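Local coordinates for protein homoserine kinase (Listeria monocytogenes, PDB 3HUL) that probably catalyses the ATP-dependent phosphorylation of L-homoserine to O-phospho-L-homoserine, the fourth of five steps from L-aspartate to threonine, at residues Q237-A241 and V253-L259; I42-I46 and H73-T77; Q186-I190 and E211-W215; N134-G138 and I195-L199. All blocks are in the same frame, centred on the assembly; numbering follows the deposited sequence.

Interaction 1 of 4, residues Q237-A241 and V253-L259; sequences QGAYA and VFAPRNL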
loop_
_atom_site.group_PDB
_atom_site.type_symbol
_atom_site.label_atom_id
_atom_site.label_comp_id
_atom_site.label_asym_id
_atom_site.label_seq_id
_atom_site.Cartn_x
_atom_site.Cartn_y
_atom_site.Cartn_z
ATOM N N GLN A 237 -23.893 -10.492 -12.494
ATOM C CA GLN A 237 -24.273 -9.134 -12.080
ATOM C C GLN A 237 -23.080 -8.287 -11.572
ATOM O O GLN A 237 -23.235 -7.103 -11.269
ATOM C CB GLN A 237 -25.370 -9.163 -11.015
ATOM C CG GLN A 237 -26.620 -9.965 -11.406
ATOM C CD GLN A 237 -27.620 -10.066 -10.263
ATOM O OE1 GLN A 237 -27.920 -9.081 -9.595
ATOM N NE2 GLN A 237 -28.143 -11.255 -10.047
ATOM N N GLY A 238 -21.895 -8.889 -11.499
ATOM C CA GLY A 238 -20.682 -8.142 -11.177
ATOM C C GLY A 238 -20.039 -8.544 -9.859
ATOM O O GLY A 238 -19.175 -7.834 -9.343
ATOM N N ALA A 239 -20.480 -9.661 -9.283
ATOM C CA ALA A 239 -19.841 -10.171 -8.072
ATOM C C ALA A 239 -18.439 -10.676 -8.459
ATOM O O ALA A 239 -18.195 -11.033 -9.614
ATOM C CB ALA A 239 -20.676 -11.271 -7.425
ATOM N N TYR A 240 -17.528 -10.690 -7.491
ATOM C CA TYR A 240 -16.161 -11.168 -7.734
ATOM C C TYR A 240 -16.018 -12.674 -7.751
ATOM O O TYR A 240 -15.240 -13.224 -8.523
ATOM C CB TYR A 240 -15.227 -10.606 -6.669
ATOM C CG TYR A 240 -15.335 -9.113 -6.489
ATOM C CD1 TYR A 240 -15.183 -8.252 -7.581
ATOM C CD2 TYR A 240 -15.537 -8.558 -5.219
ATOM C CE1 TYR A 240 -15.282 -6.857 -7.424
ATOM C CE2 TYR A 240 -15.622 -7.143 -5.042
ATOM C CZ TYR A 240 -15.494 -6.320 -6.140
ATOM O OH TYR A 240 -15.558 -4.952 -5.983
ATOM N N ALA A 241 -16.767 -13.346 -6.890
ATOM C CA ALA A 241 -16.493 -14.740 -6.577
ATOM C C ALA A 241 -17.553 -15.282 -5.615
ATOM O O ALA A 241 -18.176 -14.521 -4.888
ATOM C CB ALA A 241 -15.105 -14.848 -5.917
ATOM N N VAL A 253 -20.447 -15.002 -1.123
ATOM C CA VAL A 253 -20.364 -14.329 -2.389
ATOM C C VAL A 253 -19.657 -13.017 -2.090
ATOM O O VAL A 253 -20.059 -12.274 -1.211
ATOM C CB VAL A 253 -21.777 -14.054 -2.986
ATOM C CG1 VAL A 253 -21.717 -13.145 -4.240
ATOM C CG2 VAL A 253 -22.529 -15.385 -3.298
ATOM N N PHE A 254 -18.594 -12.734 -2.824
ATOM C CA PHE A 254 -17.868 -11.471 -2.627
ATOM C C PHE A 254 -18.311 -10.497 -3.730
ATOM O O PHE A 254 -18.300 -10.858 -4.894
ATOM C CB PHE A 254 -16.340 -11.712 -2.666
ATOM C CG PHE A 254 -15.808 -12.570 -1.511
ATOM C CD1 PHE A 254 -15.119 -11.981 -0.443
ATOM C CD2 PHE A 254 -15.985 -13.953 -1.508
ATOM C CE1 PHE A 254 -14.638 -12.767 0.640
ATOM C CE2 PHE A 254 -15.503 -14.760 -0.454
ATOM C CZ PHE A 254 -14.824 -14.156 0.637
ATOM N N ALA A 255 -18.679 -9.274 -3.372
ATOM C CA ALA A 255 -19.258 -8.334 -4.357
ATOM C C ALA A 255 -18.975 -6.885 -4.042
ATOM O O ALA A 255 -18.848 -6.527 -2.886
ATOM C CB ALA A 255 -20.796 -8.536 -4.421
ATOM N N PRO A 256 -18.904 -6.034 -5.076
ATOM C CA PRO A 256 -18.816 -4.595 -4.848
ATOM C C PRO A 256 -19.906 -4.173 -3.854
ATOM O O PRO A 256 -21.041 -4.729 -3.871
ATOM C CB PRO A 256 -19.130 -4.006 -6.215
ATOM C CG PRO A 256 -18.711 -5.047 -7.178
ATOM C CD PRO A 256 -18.962 -6.365 -6.510
ATOM N N ARG A 257 -19.583 -3.216 -2.992
ATOM C CA ARG A 257 -20.555 -2.766 -2.008
ATOM C C ARG A 257 -21.847 -2.206 -2.577
ATOM O O ARG A 257 -22.894 -2.384 -1.969
ATOM C CB ARG A 257 -19.977 -1.753 -1.034
ATOM C CG ARG A 257 -19.931 -2.303 0.374
ATOM C CD ARG A 257 -20.173 -1.222 1.397
ATOM N NE ARG A 257 -18.924 -0.906 2.078
ATOM C CZ ARG A 257 -18.848 -0.291 3.256
ATOM N NH1 ARG A 257 -19.953 0.090 3.882
ATOM N NH2 ARG A 257 -17.655 -0.061 3.804
ATOM N N ASN A 258 -21.787 -1.531 -3.717
ATOM C CA ASN A 258 -23.001 -0.938 -4.285
ATOM C C ASN A 258 -23.998 -2.019 -4.711
ATOM O O ASN A 258 -25.162 -1.745 -4.847
ATOM C CB ASN A 258 -22.674 -0.007 -5.460
ATOM C CG ASN A 258 -22.109 -0.751 -6.650
ATOM O OD1 ASN A 258 -20.942 -1.116 -6.681
ATOM N ND2 ASN A 258 -22.930 -0.956 -7.642
ATOM N N LEU A 259 -23.512 -3.247 -4.880
ATOM C CA LEU A 259 -24.322 -4.360 -5.355
ATOM C C LEU A 259 -24.933 -5.192 -4.236
ATOM O O LEU A 259 -25.769 -6.049 -4.503
ATOM C CB LEU A 259 -23.484 -5.294 -6.219
ATOM C CG LEU A 259 -23.326 -5.066 -7.714
ATOM C CD1 LEU A 259 -22.512 -6.209 -8.279
ATOM C CD2 LEU A 259 -24.715 -4.988 -8.411
#
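Gln237 presents its carbonyl oxygen to Leu259, whose CD1 lies 3.2 Å from Gln237 O; the amide end of Gln237 turns away to Ser266. Gly238 leaves the end of helix 227-235 with a positive phi of 115° and two bonds back into the last turn, a Schellman motif, and its carbonyl group meets the proline ring, Gly238 O lying 3.2 Å from Pro256 CD. The methyl of Ala239 packs between the strand and two helices: its CB sits 3.8 Å from Val253 CG1 and also touches the CB of Ala255, while Leu263 of helix 260-268 and Ala234 of helix 227-235 pack on it. With Tyr240 the chains begin to pair. Tyr240 N donates to Phe254 O at 2.7 Å, a somewhat bent bond (145° at the hydrogen). The phenol ring runs along the backbone of 254-256, with Pro256 CD 3.5 Å above one face and offset toward the rim, a CH-pi contact, and the hydroxyl reaches past it to Pro256 CG. Ala241 begins the regular strand pairing, its O accepting the straighter bond from Phe254 N, 2.8 Å and 165°. Because Tyr240 and Ala241 both face Phe254, the join is a classic beta bulge where strand 241-244 starts beside strand 251-255, at the edge of the antiparallel sheet of the C-terminal domain. Asn258 of the second subunit packs against Pro256 and Leu259. Both backbone polar groups of Phe254 are thus satisfied across the bulge, while Ala239 CB packs against Val253 and Ala255 beside the bonds and the proline against one tyrosine face.

Interaction 2 of 4, residues I42-I46 and H73-T77; sequences IEHNI and HLVMT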
loop_
_atom_site.group_PDB
_atom_site.type_symbol
_atom_site.label_atom_id
_atom_site.label_comp_id
_atom_site.label_asym_id
_atom_site.label_seq_id
_atom_site.Cartn_x
_atom_site.Cartn_y
_atom_site.Cartn_z
ATOM N N ILE A 42 -22.946 -19.784 32.148
ATOM C CA ILE A 42 -23.210 -18.899 31.020
ATOM C C ILE A 42 -24.670 -19.028 30.669
ATOM O O ILE A 42 -25.128 -20.116 30.325
ATOM C CB ILE A 42 -22.389 -19.268 29.750
ATOM C CG1 ILE A 42 -20.892 -19.203 30.016
ATOM C CG2 ILE A 42 -22.747 -18.343 28.595
ATOM C CD1 ILE A 42 -20.051 -19.744 28.881
ATOM N N GLU A 43 -25.400 -17.921 30.745
ATOM C CA GLU A 43 -26.761 -17.887 30.248
ATOM C C GLU A 43 -26.703 -17.658 28.753
ATOM O O GLU A 43 -25.975 -16.773 28.285
ATOM C CB GLU A 43 -27.564 -16.772 30.915
ATOM C CG GLU A 43 -29.032 -16.722 30.484
ATOM C CD GLU A 43 -29.712 -15.411 30.854
ATOM O OE1 GLU A 43 -30.543 -14.929 30.047
ATOM O OE2 GLU A 43 -29.406 -14.855 31.941
ATOM N N HIS A 44 -27.459 -18.465 28.011
ATOM C CA HIS A 44 -27.571 -18.333 26.562
ATOM C C HIS A 44 -28.707 -19.171 26.019
ATOM O O HIS A 44 -29.143 -20.120 26.668
ATOM C CB HIS A 44 -26.260 -18.710 25.853
ATOM C CG HIS A 44 -25.998 -20.186 25.758
ATOM N ND1 HIS A 44 -26.669 -21.012 24.880
ATOM C CD2 HIS A 44 -25.082 -20.968 26.380
ATOM C CE1 HIS A 44 -26.201 -22.243 24.989
ATOM N NE2 HIS A 44 -25.235 -22.242 25.891
ATOM N N ASN A 45 -29.158 -18.822 24.817
ATOM C CA ASN A 45 -30.134 -19.621 24.080
ATOM C C ASN A 45 -29.631 -20.006 22.671
ATOM O O ASN A 45 -30.385 -19.952 21.699
ATOM C CB ASN A 45 -31.500 -18.898 24.023
ATOM C CG ASN A 45 -31.381 -17.406 23.659
ATOM O OD1 ASN A 45 -30.459 -16.705 24.099
ATOM N ND2 ASN A 45 -32.332 -16.915 22.875
ATOM N N ILE A 46 -28.359 -20.401 22.568
ATOM C CA ILE A 46 -27.747 -20.719 21.258
ATOM C C ILE A 46 -28.203 -22.084 20.712
ATOM O O ILE A 46 -28.162 -22.322 19.496
ATOM C CB ILE A 46 -26.186 -20.605 21.287
ATOM C CG1 ILE A 46 -25.758 -19.157 21.541
ATOM C CG2 ILE A 46 -25.548 -21.108 19.975
ATOM C CD1 ILE A 46 -24.297 -19.016 21.940
ATOM N N HIS A 73 -20.714 -15.664 36.730
ATOM C CA HIS A 73 -21.869 -15.867 35.862
ATOM C C HIS A 73 -21.678 -14.931 34.672
ATOM O O HIS A 73 -21.102 -13.849 34.827
ATOM C CB HIS A 73 -23.179 -15.505 36.585
ATOM C CG HIS A 73 -23.521 -16.426 37.721
ATOM N ND1 HIS A 73 -24.085 -15.978 38.900
ATOM C CD2 HIS A 73 -23.369 -17.767 37.862
ATOM C CE1 HIS A 73 -24.270 -17.004 39.714
ATOM N NE2 HIS A 73 -23.842 -18.100 39.109
ATOM N N LEU A 74 -22.156 -15.345 33.499
ATOM C CA LEU A 74 -21.957 -14.595 32.241
ATOM C C LEU A 74 -23.205 -14.706 31.410
ATOM O O LEU A 74 -23.971 -15.647 31.581
ATOM C CB LEU A 74 -20.769 -15.140 31.432
ATOM C CG LEU A 74 -19.449 -15.358 32.168
ATOM C CD1 LEU A 74 -19.293 -16.821 32.536
ATOM C CD2 LEU A 74 -18.266 -14.924 31.338
ATOM N N VAL A 75 -23.410 -13.735 30.526
ATOM C CA VAL A 75 -24.498 -13.759 29.552
ATOM C C VAL A 75 -23.870 -13.676 28.161
ATOM O O VAL A 75 -22.999 -12.833 27.923
ATOM C CB VAL A 75 -25.481 -12.570 29.747
ATOM C CG1 VAL A 75 -26.736 -12.750 28.885
ATOM C CG2 VAL A 75 -25.846 -12.388 31.234
ATOM N N MET A 76 -24.342 -14.537 27.254
ATOM C CA MET A 76 -23.770 -14.717 25.915
ATOM C C MET A 76 -24.810 -14.454 24.837
ATOM O O MET A 76 -25.863 -15.087 24.827
ATOM C CB MET A 76 -23.239 -16.149 25.744
ATOM C CG MET A 76 -21.910 -16.263 24.984
ATOM S SD MET A 76 -21.731 -17.587 23.753
ATOM C CE MET A 76 -21.747 -19.060 24.742
ATOM N N THR A 77 -24.512 -13.513 23.940
ATOM C CA THR A 77 -25.258 -13.324 22.694
ATOM C C THR A 77 -24.302 -13.761 21.583
ATOM O O THR A 77 -23.114 -13.428 21.610
ATOM C CB THR A 77 -25.666 -11.835 22.495
ATOM O OG1 THR A 77 -26.674 -11.486 23.444
ATOM C CG2 THR A 77 -26.220 -11.579 21.109
#
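Met76 is the hub, and the side chains of Ile42, His44 and Ile46 meet it from three directions. Ile42 slants across it, its CG2 branch anti to the backbone N and pressed 3.6 Å from Met76 CB, whereas the CG1 branch reaches Leu74, with Ile42 CG1 3.8 Å from Leu74 CD1. His44 lies alongside Met76 and points the same way. Ile46 comes in at about a right angle and sets its CD1 3.5 Å from Met76 SD; bends at chi2 (-137°) and chi3 (-67°) fold the thioether back toward it. The backbones beneath are parallel: Glu43 N donates to Leu74 O at 2.8 Å, and Met76 N returns a 3.0 Å bond to Glu43 O, approaching nearly along the C=O axis. These are the neighbouring strands 41-43 and 72-78 of a beta-alpha-beta crossover, whose helix 57-65 covers this apolar face through Ile58 and Ile59. Ile46 also lies close to Pro82 of the predicted ATP-binding loop. In the residues that follow Glu43, the imidazole of His44 holds the chain: Ile46 N donates to His44 ND1 at 2.9 Å, in the ring plane, and NE2 bonds to Ile50 O, while His52 stacks on the ring. With ND1 accepting and NE2 facing a carbonyl, His44 is probably neutral with its proton on NE2.

Interaction 3 of 4, residues Q186-I190 and E211-W215; sequences QASSI and ERDLW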
loop_
_atom_site.group_PDB
_atom_site.type_symbol
_atom_site.label_atom_id
_atom_site.label_comp_id
_atom_site.label_asym_id
_atom_site.label_seq_id
_atom_site.Cartn_x
_atom_site.Cartn_y
_atom_site.Cartn_z
ATOM N N GLN A 186 2.390 -24.420 -7.555
ATOM C CA GLN A 186 1.331 -23.768 -8.288
ATOM C C GLN A 186 0.224 -23.207 -7.370
ATOM O O GLN A 186 -0.247 -22.077 -7.575
ATOM C CB GLN A 186 0.761 -24.736 -9.323
ATOM C CG GLN A 186 -0.523 -24.271 -9.970
ATOM C CD GLN A 186 -0.889 -25.062 -11.236
ATOM O OE1 GLN A 186 -0.149 -25.053 -12.230
ATOM N NE2 GLN A 186 -2.066 -25.703 -11.216
ATOM N N ALA A 187 -0.181 -23.978 -6.365
ATOM C CA ALA A 187 -1.216 -23.513 -5.441
ATOM C C ALA A 187 -0.716 -22.308 -4.652
ATOM O O ALA A 187 -1.473 -21.398 -4.339
ATOM C CB ALA A 187 -1.626 -24.609 -4.493
ATOM N N SER A 188 0.560 -22.329 -4.314
ATOM C CA SER A 188 1.156 -21.204 -3.635
ATOM C C SER A 188 1.077 -19.968 -4.526
ATOM O O SER A 188 0.661 -18.902 -4.087
ATOM C CB SER A 188 2.602 -21.518 -3.255
ATOM O OG SER A 188 3.150 -20.429 -2.550
ATOM N N SER A 189 1.417 -20.138 -5.803
ATOM C CA SER A 189 1.505 -19.005 -6.725
ATOM C C SER A 189 0.145 -18.364 -6.925
ATOM O O SER A 189 0.050 -17.160 -7.086
ATOM C CB SER A 189 2.142 -19.423 -8.057
ATOM O OG SER A 189 1.279 -20.295 -8.764
ATOM N N ILE A 190 -0.916 -19.157 -6.833
ATOM C CA ILE A 190 -2.285 -18.625 -6.951
ATOM C C ILE A 190 -2.713 -17.764 -5.750
ATOM O O ILE A 190 -3.393 -16.738 -5.905
ATOM C CB ILE A 190 -3.293 -19.791 -7.193
ATOM C CG1 ILE A 190 -2.957 -20.525 -8.506
ATOM C CG2 ILE A 190 -4.765 -19.299 -7.159
ATOM C CD1 ILE A 190 -2.883 -19.630 -9.762
ATOM N N GLU A 211 -11.478 -18.512 -6.251
ATOM C CA GLU A 211 -12.367 -19.644 -6.598
ATOM C C GLU A 211 -11.655 -20.970 -6.895
ATOM O O GLU A 211 -12.297 -22.011 -6.926
ATOM C CB GLU A 211 -13.305 -19.285 -7.761
ATOM C CG GLU A 211 -14.382 -18.290 -7.354
ATOM C CD GLU A 211 -15.474 -18.087 -8.386
ATOM O OE1 GLU A 211 -15.218 -18.151 -9.614
ATOM O OE2 GLU A 211 -16.608 -17.836 -7.953
ATOM N N ARG A 212 -10.341 -20.943 -7.113
ATOM C CA ARG A 212 -9.583 -22.185 -7.309
ATOM C C ARG A 212 -9.211 -22.860 -5.967
ATOM O O ARG A 212 -8.812 -22.191 -5.005
ATOM C CB ARG A 212 -8.367 -21.913 -8.189
ATOM C CG ARG A 212 -8.704 -21.023 -9.372
ATOM C CD ARG A 212 -8.128 -21.517 -10.673
ATOM N NE ARG A 212 -8.459 -20.599 -11.771
ATOM C CZ ARG A 212 -8.296 -20.868 -13.066
ATOM N NH1 ARG A 212 -7.801 -22.040 -13.464
ATOM N NH2 ARG A 212 -8.630 -19.959 -13.971
ATOM N N ASP A 213 -9.378 -24.175 -5.875
ATOM C CA ASP A 213 -9.165 -24.859 -4.581
ATOM C C ASP A 213 -7.697 -25.253 -4.344
ATOM O O ASP A 213 -7.014 -24.640 -3.509
ATOM C CB ASP A 213 -10.133 -26.051 -4.394
ATOM C CG ASP A 213 -10.028 -27.102 -5.508
ATOM O OD1 ASP A 213 -9.052 -27.068 -6.307
ATOM O OD2 ASP A 213 -10.931 -27.980 -5.566
ATOM N N LEU A 214 -7.269 -26.288 -5.076
ATOM C CA LEU A 214 -5.881 -26.758 -5.259
ATOM C C LEU A 214 -5.208 -27.530 -4.128
ATOM O O LEU A 214 -4.205 -28.216 -4.371
ATOM C CB LEU A 214 -4.969 -25.636 -5.773
ATOM C CG LEU A 214 -5.345 -24.941 -7.085
ATOM C CD1 LEU A 214 -4.526 -23.666 -7.216
ATOM C CD2 LEU A 214 -5.151 -25.850 -8.305
ATOM N N TRP A 215 -5.747 -27.447 -2.917
ATOM C CA TRP A 215 -5.033 -27.942 -1.731
ATOM C C TRP A 215 -5.363 -29.364 -1.217
ATOM O O TRP A 215 -6.347 -29.985 -1.623
ATOM C CB TRP A 215 -5.129 -26.924 -0.591
ATOM C CG TRP A 215 -4.215 -25.750 -0.771
ATOM C CD1 TRP A 215 -4.579 -24.460 -1.009
ATOM C CD2 TRP A 215 -2.782 -25.760 -0.741
ATOM N NE1 TRP A 215 -3.473 -23.663 -1.109
ATOM C CE2 TRP A 215 -2.353 -24.433 -0.953
ATOM C CE3 TRP A 215 -1.816 -26.765 -0.559
ATOM C CZ2 TRP A 215 -1.011 -24.077 -0.989
ATOM C CZ3 TRP A 215 -0.472 -26.407 -0.593
ATOM C CH2 TRP A 215 -0.085 -25.075 -0.809
#
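Chi1 of -57° at Leu214 and -77° at Trp215 turns each CG away from its own carbonyl carbon, placing Leu214 against Ala187 and Ile190, and the indole of Trp215 against Ala187. The methyl of Ala187 is touched by both. Its CB stands 3.5 Å above the plane of the Trp215 indole, over one face and offset toward the rim, close to CE2 and CZ2, and makes a CH-pi contact with the six-membered ring, 3.8 Å from Ala187 CB to the centroid. From the neighbouring residue, Leu214 CB approaches the same methyl at 3.7 Å. One turn on, Ile190 and Leu214 meet at about a right angle, with Ile190 CG1 3.7 Å from Leu214 CD1. Helix 181-198 is joined in this way to the loop between helices 203-210 and 227-235. Ala139 of the third subunit packs against Ser189 and Ile190. Trp215 NE1 hydrogen-bonds to Pro16 O. Across the contact the attraction is mainly apolar and dispersive, and the bond to Pro16, made outside it, probably helps to fix the rotation of the ring whose face meets Ala187.

Interaction 4 of 4, residues N134-G138 and I195-L199; sequences NWVVG and IAAIL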
loop_
_atom_site.group_PDB
_atom_site.type_symbol
_atom_site.label_atom_id
_atom_site.label_comp_id
_atom_site.label_asym_id
_atom_site.label_seq_id
_atom_site.Cartn_x
_atom_site.Cartn_y
_atom_site.Cartn_z
ATOM N N ASN A 134 -10.267 -7.112 10.291
ATOM C CA ASN A 134 -10.020 -6.994 8.876
ATOM C C ASN A 134 -9.438 -8.262 8.241
ATOM O O ASN A 134 -9.859 -9.370 8.561
ATOM C CB ASN A 134 -9.155 -5.748 8.608
ATOM C CG ASN A 134 -9.674 -4.949 7.460
ATOM O OD1 ASN A 134 -9.924 -5.497 6.382
ATOM N ND2 ASN A 134 -9.869 -3.655 7.678
ATOM N N TRP A 135 -8.459 -8.090 7.363
ATOM C CA TRP A 135 -7.910 -9.195 6.560
ATOM C C TRP A 135 -6.496 -9.473 7.061
ATOM O O TRP A 135 -5.668 -8.545 7.156
ATOM C CB TRP A 135 -7.968 -8.851 5.060
ATOM C CG TRP A 135 -7.181 -9.756 4.157
ATOM C CD1 TRP A 135 -7.096 -11.118 4.217
ATOM C CD2 TRP A 135 -6.362 -9.354 3.054
ATOM N NE1 TRP A 135 -6.272 -11.586 3.229
ATOM C CE2 TRP A 135 -5.802 -10.525 2.501
ATOM C CE3 TRP A 135 -6.078 -8.119 2.457
ATOM C CZ2 TRP A 135 -4.962 -10.505 1.370
ATOM C CZ3 TRP A 135 -5.219 -8.086 1.353
ATOM C CH2 TRP A 135 -4.663 -9.281 0.827
ATOM N N VAL A 136 -6.250 -10.727 7.447
ATOM C CA VAL A 136 -4.920 -11.135 7.924
ATOM C C VAL A 136 -4.338 -12.217 7.040
ATOM O O VAL A 136 -5.017 -13.199 6.736
ATOM C CB VAL A 136 -4.930 -11.625 9.391
ATOM C CG1 VAL A 136 -3.434 -11.875 9.918
ATOM C CG2 VAL A 136 -5.618 -10.608 10.249
ATOM N N VAL A 137 -3.104 -11.994 6.590
ATOM C CA VAL A 137 -2.319 -13.028 5.923
ATOM C C VAL A 137 -1.338 -13.565 6.961
ATOM O O VAL A 137 -0.552 -12.805 7.547
ATOM C CB VAL A 137 -1.549 -12.480 4.696
ATOM C CG1 VAL A 137 -0.613 -13.554 4.078
ATOM C CG2 VAL A 137 -2.493 -11.914 3.673
ATOM N N GLY A 138 -1.371 -14.873 7.176
ATOM C CA GLY A 138 -0.667 -15.478 8.294
ATOM C C GLY A 138 0.115 -16.708 7.933
ATOM O O GLY A 138 -0.107 -17.342 6.891
ATOM N N ILE A 195 -3.343 -12.371 -3.272
ATOM C CA ILE A 195 -2.913 -11.329 -2.337
ATOM C C ILE A 195 -2.417 -10.070 -3.086
ATOM O O ILE A 195 -2.836 -8.957 -2.804
ATOM C CB ILE A 195 -1.802 -11.850 -1.369
ATOM C CG1 ILE A 195 -2.350 -12.921 -0.417
ATOM C CG2 ILE A 195 -1.184 -10.722 -0.603
ATOM C CD1 ILE A 195 -1.261 -13.890 0.114
ATOM N N ALA A 196 -1.537 -10.250 -4.060
ATOM C CA ALA A 196 -1.043 -9.111 -4.827
ATOM C C ALA A 196 -2.179 -8.340 -5.541
ATOM O O ALA A 196 -2.152 -7.111 -5.627
ATOM C CB ALA A 196 -0.015 -9.571 -5.830
ATOM N N ALA A 197 -3.181 -9.056 -6.035
ATOM C CA ALA A 197 -4.271 -8.416 -6.785
ATOM C C ALA A 197 -5.169 -7.607 -5.888
ATOM O O ALA A 197 -5.660 -6.533 -6.291
ATOM C CB ALA A 197 -5.093 -9.479 -7.611
ATOM N N ILE A 198 -5.392 -8.111 -4.671
ATOM C CA ILE A 198 -6.233 -7.427 -3.720
ATOM C C ILE A 198 -5.624 -6.087 -3.453
ATOM O O ILE A 198 -6.346 -5.078 -3.366
ATOM C CB ILE A 198 -6.464 -8.221 -2.384
ATOM C CG1 ILE A 198 -7.339 -9.452 -2.651
ATOM C CG2 ILE A 198 -7.204 -7.308 -1.370
ATOM C CD1 ILE A 198 -7.302 -10.550 -1.591
ATOM N N LEU A 199 -4.288 -6.056 -3.374
ATOM C CA LEU A 199 -3.585 -4.806 -3.065
ATOM C C LEU A 199 -3.467 -3.823 -4.260
ATOM O O LEU A 199 -3.083 -2.666 -4.065
ATOM C CB LEU A 199 -2.251 -5.086 -2.303
ATOM C CG LEU A 199 -2.610 -5.563 -0.856
ATOM C CD1 LEU A 199 -1.746 -6.671 -0.318
ATOM C CD2 LEU A 199 -2.561 -4.365 0.102
#
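Leu199 N donates to Ile195 O at 3.3 Å, and the side chains of both residues touch Trp135. This is helix-on-sheet packing in the GHMP kinase fold: residues 195-199 pack against strand 135-141 of the large mixed sheet. Trp135 does most of the touching. Its CG stands anti to the backbone N (chi1 168°), which sends the indole out from the strand toward the helix, where the six-membered ring meets three residues. Ile198 comes from the opposite direction and lays its CD1 over one face, 3.7 Å above the plane and offset toward the rim; its other branch gives the closest approach, 3.5 Å from Ile198 CG2 to Trp135 CZ3. At the ring edge, near its plane, Ile195 CG1 lies 4.0 Å from Trp135 CZ2. Leu199 CD1 arrives obliquely, 4.1 Å from Trp135 CH2. Phe152 adds an edge-to-face contact with the indole, and Cys21 and Leu23 of the adjoining strand 21-25 also pack on it. The same region reaches the assembly: Ala196 O accepts a hydrogen bond from His150 NE2 of the third subunit, whose Asn192 packs on both Val137 and Ile195. Those last two side chains meet tip to tip, Val137 CG1 lying 4.0 Å from Ile195 CD1.

In the fold
Along the chain interaction 2 comes first, and interactions 3 and 4 interlock, their segments alternating, before interaction 1 closes the series. Interactions 3 and 4, their centres 15 Å apart, pack helix 181-198 against a loop and the mixed sheet and border the third subunit; interaction 1 borders the second. Interactions 2 and 4 reach the same mixed sheet, yet lie on opposite sides of the chain's centre, 34 Å between centres. Interaction 1 belongs to the separate four-stranded antiparallel sheet and touches interaction 3, where Glu211 packs on Ala241. Two contacts approach the predicted ATP loop by their side chains: Ile46 of interaction 2 is about 4 Å from Pro82, and Phe254 of interaction 1 about 9 Å from Leu86.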